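AvmM (Streptomyces sp. NBRC 109436, PDB 7FE6) catalyses macrocyclization through dehydration and Michael-type addition in the biosynthesis of alchivemycin A. Local coordinates at residues Y12-K16 and G17-N21; S169-P172 and G173-G176. All coordinates share one frame; numbering follows the deposited sequence.

Contact 1 (12-16 with 17-21) is a surface beta hairpin near the N-terminus. Contact 2 (169-172 with 173-176) is a turn in the loop between strands 153-162 and 178-189. Their centres lie about 14 Å apart. They touch where Phe18 CE1 packs on Ile171 CD1 at 3.8 Å. Phe179 of strand 178-189 joins them too, since Phe18, Ile170 and Ile171 all rest on it. The alchivemycin A pocket includes Arg50, Val133 and Glu134, and neither contact contains any of these residues. Tyr15 of contact 1 packs on Glu134 of the second subunit, the copy there of a pocket residue.

Contact 1: residues Y12-K16 and G17-N21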
loop_
_atom_site.group_PDB
_atom_site.type_symbol
_atom_site.label_atom_id
_atom_site.label_comp_id
_atom_site.label_asym_id
_atom_site.label_seq_id
_atom_site.Cartn_x
_atom_site.Cartn_y
_atom_site.Cartn_z
ATOM N N TYR A 12 14.980 17.494 -9.007
ATOM C CA TYR A 12 15.459 16.731 -7.867
ATOM C C TYR A 12 15.342 17.566 -6.599
ATOM O O TYR A 12 15.327 18.796 -6.640
ATOM C CB TYR A 12 16.904 16.272 -8.072
ATOM C CG TYR A 12 17.056 15.297 -9.209
ATOM C CD1 TYR A 12 16.784 13.945 -9.024
ATOM C CD2 TYR A 12 17.470 15.720 -10.461
ATOM C CE1 TYR A 12 16.915 13.041 -10.065
ATOM C CE2 TYR A 12 17.615 14.826 -11.507
ATOM C CZ TYR A 12 17.337 13.484 -11.308
ATOM O OH TYR A 12 17.484 12.591 -12.355
ATOM N N ARG A 13 15.236 16.882 -5.468
ATOM C CA ARG A 13 15.354 17.501 -4.158
ATOM C C ARG A 13 16.664 17.045 -3.535
ATOM O O ARG A 13 17.187 15.977 -3.871
ATOM C CB ARG A 13 14.144 17.141 -3.280
ATOM C CG ARG A 13 14.125 15.695 -2.816
ATOM C CD ARG A 13 12.864 15.282 -2.026
ATOM N NE ARG A 13 12.745 15.870 -0.694
ATOM C CZ ARG A 13 11.702 15.695 0.118
ATOM N NH1 ARG A 13 10.674 14.928 -0.246
ATOM N NH2 ARG A 13 11.702 16.266 1.312
ATOM N N GLU A 14 17.229 17.879 -2.673
ATOM C CA GLU A 14 18.482 17.543 -2.018
ATOM C C GLU A 14 18.175 17.055 -0.610
ATOM O O GLU A 14 17.652 17.811 0.215
ATOM C CB GLU A 14 19.435 18.733 -1.989
ATOM C CG GLU A 14 20.826 18.391 -2.511
ATOM C CD GLU A 14 21.020 18.774 -3.970
ATOM O OE1 GLU A 14 20.219 19.584 -4.484
ATOM O OE2 GLU A 14 21.968 18.260 -4.605
ATOM N N TYR A 15 18.504 15.797 -0.345
ATOM C CA TYR A 15 18.435 15.204 0.984
ATOM C C TYR A 15 19.794 14.573 1.244
ATOM O O TYR A 15 20.257 13.752 0.442
ATOM C CB TYR A 15 17.305 14.172 1.093
ATOM C CG TYR A 15 17.183 13.552 2.468
ATOM C CD1 TYR A 15 16.855 14.328 3.576
ATOM C CD2 TYR A 15 17.427 12.198 2.667
ATOM C CE1 TYR A 15 16.759 13.770 4.841
ATOM C CE2 TYR A 15 17.336 11.632 3.927
ATOM C CZ TYR A 15 17.003 12.422 5.013
ATOM O OH TYR A 15 16.912 11.860 6.269
ATOM N N LYS A 16 20.442 14.972 2.338
ATOM C CA LYS A 16 21.875 14.718 2.543
ATOM C C LYS A 16 22.551 15.385 1.347
ATOM O O LYS A 16 22.278 16.564 1.068
ATOM C CB LYS A 16 22.153 13.224 2.709
ATOM C CG LYS A 16 21.141 12.413 3.542
ATOM C CD LYS A 16 21.047 12.797 5.017
ATOM C CE LYS A 16 20.326 11.673 5.780
ATOM N NZ LYS A 16 20.072 11.954 7.217
ATOM N N GLY A 17 23.439 14.712 0.632
ATOM C CA GLY A 17 23.991 15.264 -0.587
ATOM C C GLY A 17 23.381 14.715 -1.856
ATOM O O GLY A 17 23.885 15.015 -2.946
ATOM N N PHE A 18 22.284 13.970 -1.758
ATOM C CA PHE A 18 21.793 13.143 -2.847
ATOM C C PHE A 18 20.617 13.802 -3.546
ATOM O O PHE A 18 19.855 14.567 -2.948
ATOM C CB PHE A 18 21.368 11.772 -2.318
ATOM C CG PHE A 18 22.456 11.043 -1.581
ATOM C CD1 PHE A 18 23.463 10.383 -2.272
ATOM C CD2 PHE A 18 22.495 11.049 -0.197
ATOM C CE1 PHE A 18 24.477 9.722 -1.592
ATOM C CE2 PHE A 18 23.505 10.393 0.485
ATOM C CZ PHE A 18 24.496 9.730 -0.213
ATOM N N ARG A 19 20.480 13.492 -4.826
ATOM C CA ARG A 19 19.382 14.002 -5.624
ATOM C C ARG A 19 18.271 12.962 -5.653
ATOM O O ARG A 19 18.520 11.771 -5.886
ATOM C CB ARG A 19 19.857 14.348 -7.034
ATOM C CG ARG A 19 20.850 15.504 -7.062
ATOM C CD ARG A 19 21.225 15.857 -8.480
ATOM N NE ARG A 19 22.102 14.849 -9.075
ATOM C CZ ARG A 19 22.236 14.663 -10.386
ATOM N NH1 ARG A 19 21.533 15.402 -11.237
ATOM N NH2 ARG A 19 23.057 13.730 -10.851
ATOM N N VAL A 20 17.046 13.417 -5.431
ATOM C CA VAL A 20 15.916 12.523 -5.244
ATOM C C VAL A 20 14.778 12.991 -6.138
ATOM O O VAL A 20 14.336 14.143 -6.043
ATOM C CB VAL A 20 15.477 12.463 -3.771
ATOM C CG1 VAL A 20 14.133 11.791 -3.650
ATOM C CG2 VAL A 20 16.536 11.743 -2.933
ATOM N N ASN A 21 14.322 12.104 -7.016
ATOM C CA ASN A 21 13.137 12.322 -7.833
ATOM C C ASN A 21 11.998 11.521 -7.215
ATOM O O ASN A 21 11.960 10.292 -7.332
ATOM C CB ASN A 21 13.391 11.906 -9.275
ATOM C CG ASN A 21 12.282 12.346 -10.195
ATOM O OD1 ASN A 21 11.187 12.669 -9.739
ATOM N ND2 ASN A 21 12.539 12.337 -11.493
#
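Tyr12 and Arg19 meet at the open end of a two-stranded beta hairpin, where Tyr12 CG lies 3.7 Å from Arg19 CB. Strands 13-15 and 18-20 are antiparallel and joined by a type II' turn from Tyr15 to Phe18. Arg13 with Val20 and Tyr15 with Phe18 are hydrogen-bonded pairs. Glu14 with Arg19 is the non-hydrogen-bonded pair between them. Tyr12 CG is anti to its carbonyl carbon (chi1 -65°), which swings the ring across the neighbouring strand. The planes of the Tyr12 ring and the Arg19 guanidinium are turned 54° from each other, and their cation-pi pair is long, a weak attraction at most. Asn21 CB approaches Tyr12 CE1 at 3.8 Å. Beyond the hairpin, Tyr12 OH is hydrogen-bonded to Asp163 and Tyr55, and Tyr55 OH also accepts a hydrogen bond from Asn21 ND2. An alanine in place of Tyr12 would probably open a gap beside Arg19 CB and Asn21 CB and cost Asp163 and Tyr55 a hydrogen-bond partner. Glu14 runs alongside Arg19 on one face of the hairpin. Its OE2 is near Arg19 CG, but the charged groups do not meet. Arg13 and Val20 lie side by side on the other face, with Arg13 CG 3.6 Å from Val20 CB. Beyond CD the Arg13 chain turns away from Val20, and NH2 forms a salt bridge with Glu132 of the second subunit. At the turn, Lys16 CB meets Phe18 CD2 at 3.6 Å. Lys16 CG lies over one face of the Tyr15 ring, toward its rim. Two backbone bonds close this end. Tyr15 N gives one to Phe18 O at 3.2 Å. Phe18 N gives the other to Tyr15 O at 3.0 Å.

Contact 2: residues S169-P172 and G173-G176; sequences SIIP and GLFG
The chain from Ser169 to Gly176 folds back on itself, bringing the CA atoms of Ser169 and Gly176 to 4.4 Å. Ile170 N gives a hydrogen bond to Gly176 O at 2.9 Å. Leu174 N gives another to Ile171 O at 3.1 Å. The second bond closes a type II beta turn from Ile171 to Leu174, with Pro172 and Gly173 at its corners. Gly173 has a positive phi of 97°, and a CB there would clash with Pro172 O. The turn lies in the loop leading into strand 178-189. The Ser169 hydroxyl ties the two ends together. OG stands anti to the carbonyl carbon (chi1 -58°) and accepts a hydrogen bond from Gly176 N at 3.2 Å, nearly straight at 175° at the hydrogen. Ser169 CB lies 3.3 Å from Leu174 O. Ile171 and Leu174 cross at a slant, with Ile171 CG2 3.9 Å from Leu174 CD1. Both side chains are buried and both touch Trp97. Beyond the loop, the Gln112 side-chain amide gives a hydrogen bond to Gly173 O, and that of Asn61 gives one to Phe175 O.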
loop_
_atom_site.group_PDB
_atom_site.type_symbol
_atom_site.label_atom_id
_atom_site.label_comp_id
_atom_site.label_asym_id
_atom_site.label_seq_id
_atom_site.Cartn_x
_atom_site.Cartn_y
_atom_site.Cartn_z
ATOM N N SER A 169 27.049 4.575 -10.819
ATOM C CA SER A 169 26.395 4.529 -9.519
ATOM C C SER A 169 27.264 5.249 -8.492
ATOM O O SER A 169 28.493 5.238 -8.581
ATOM C CB SER A 169 26.157 3.084 -9.097
ATOM O OG SER A 169 25.376 2.403 -10.055
ATOM N N ILE A 170 26.614 5.912 -7.531
ATOM C CA ILE A 170 27.299 6.896 -6.689
ATOM C C ILE A 170 27.568 6.349 -5.292
ATOM O O ILE A 170 28.488 6.809 -4.614
ATOM C CB ILE A 170 26.523 8.229 -6.648
ATOM C CG1 ILE A 170 27.507 9.387 -6.459
ATOM C CG2 ILE A 170 25.456 8.239 -5.573
ATOM C CD1 ILE A 170 26.865 10.765 -6.507
ATOM N N ILE A 171 26.748 5.420 -4.827
ATOM C CA ILE A 171 26.936 4.767 -3.532
ATOM C C ILE A 171 27.516 3.379 -3.785
ATOM O O ILE A 171 26.902 2.598 -4.527
ATOM C CB ILE A 171 25.618 4.657 -2.753
ATOM C CG1 ILE A 171 24.975 6.028 -2.586
ATOM C CG2 ILE A 171 25.870 4.011 -1.400
ATOM C CD1 ILE A 171 23.681 5.974 -1.827
ATOM N N PRO A 172 28.649 3.022 -3.179
ATOM C CA PRO A 172 29.264 1.729 -3.506
ATOM C C PRO A 172 28.363 0.587 -3.066
ATOM O O PRO A 172 27.868 0.561 -1.937
ATOM C CB PRO A 172 30.594 1.756 -2.736
ATOM C CG PRO A 172 30.373 2.717 -1.634
ATOM C CD PRO A 172 29.426 3.762 -2.169
ATOM N N GLY A 173 28.111 -0.331 -3.990
ATOM C CA GLY A 173 27.251 -1.459 -3.755
ATOM C C GLY A 173 25.825 -1.277 -4.232
ATOM O O GLY A 173 25.156 -2.276 -4.519
ATOM N N LEU A 174 25.346 -0.039 -4.338
ATOM C CA LEU A 174 23.962 0.237 -4.698
ATOM C C LEU A 174 23.841 0.786 -6.116
ATOM O O LEU A 174 24.748 1.462 -6.623
ATOM C CB LEU A 174 23.337 1.236 -3.720
ATOM C CG LEU A 174 23.458 0.930 -2.227
ATOM C CD1 LEU A 174 22.619 1.909 -1.424
ATOM C CD2 LEU A 174 23.059 -0.506 -1.936
ATOM N N PHE A 175 22.664 0.569 -6.717
ATOM C CA PHE A 175 22.412 1.020 -8.082
ATOM C C PHE A 175 21.916 2.462 -8.093
ATOM O O PHE A 175 20.972 2.806 -7.374
ATOM C CB PHE A 175 21.393 0.131 -8.795
ATOM C CG PHE A 175 21.237 0.479 -10.247
ATOM C CD1 PHE A 175 20.367 1.485 -10.647
ATOM C CD2 PHE A 175 22.026 -0.153 -11.210
ATOM C CE1 PHE A 175 20.262 1.841 -11.984
ATOM C CE2 PHE A 175 21.921 0.187 -12.552
ATOM C CZ PHE A 175 21.030 1.181 -12.943
ATOM N N GLY A 176 22.564 3.300 -8.913
ATOM C CA GLY A 176 22.048 4.623 -9.209
ATOM C C GLY A 176 22.928 5.781 -8.781
ATOM O O GLY A 176 23.769 5.639 -7.882
#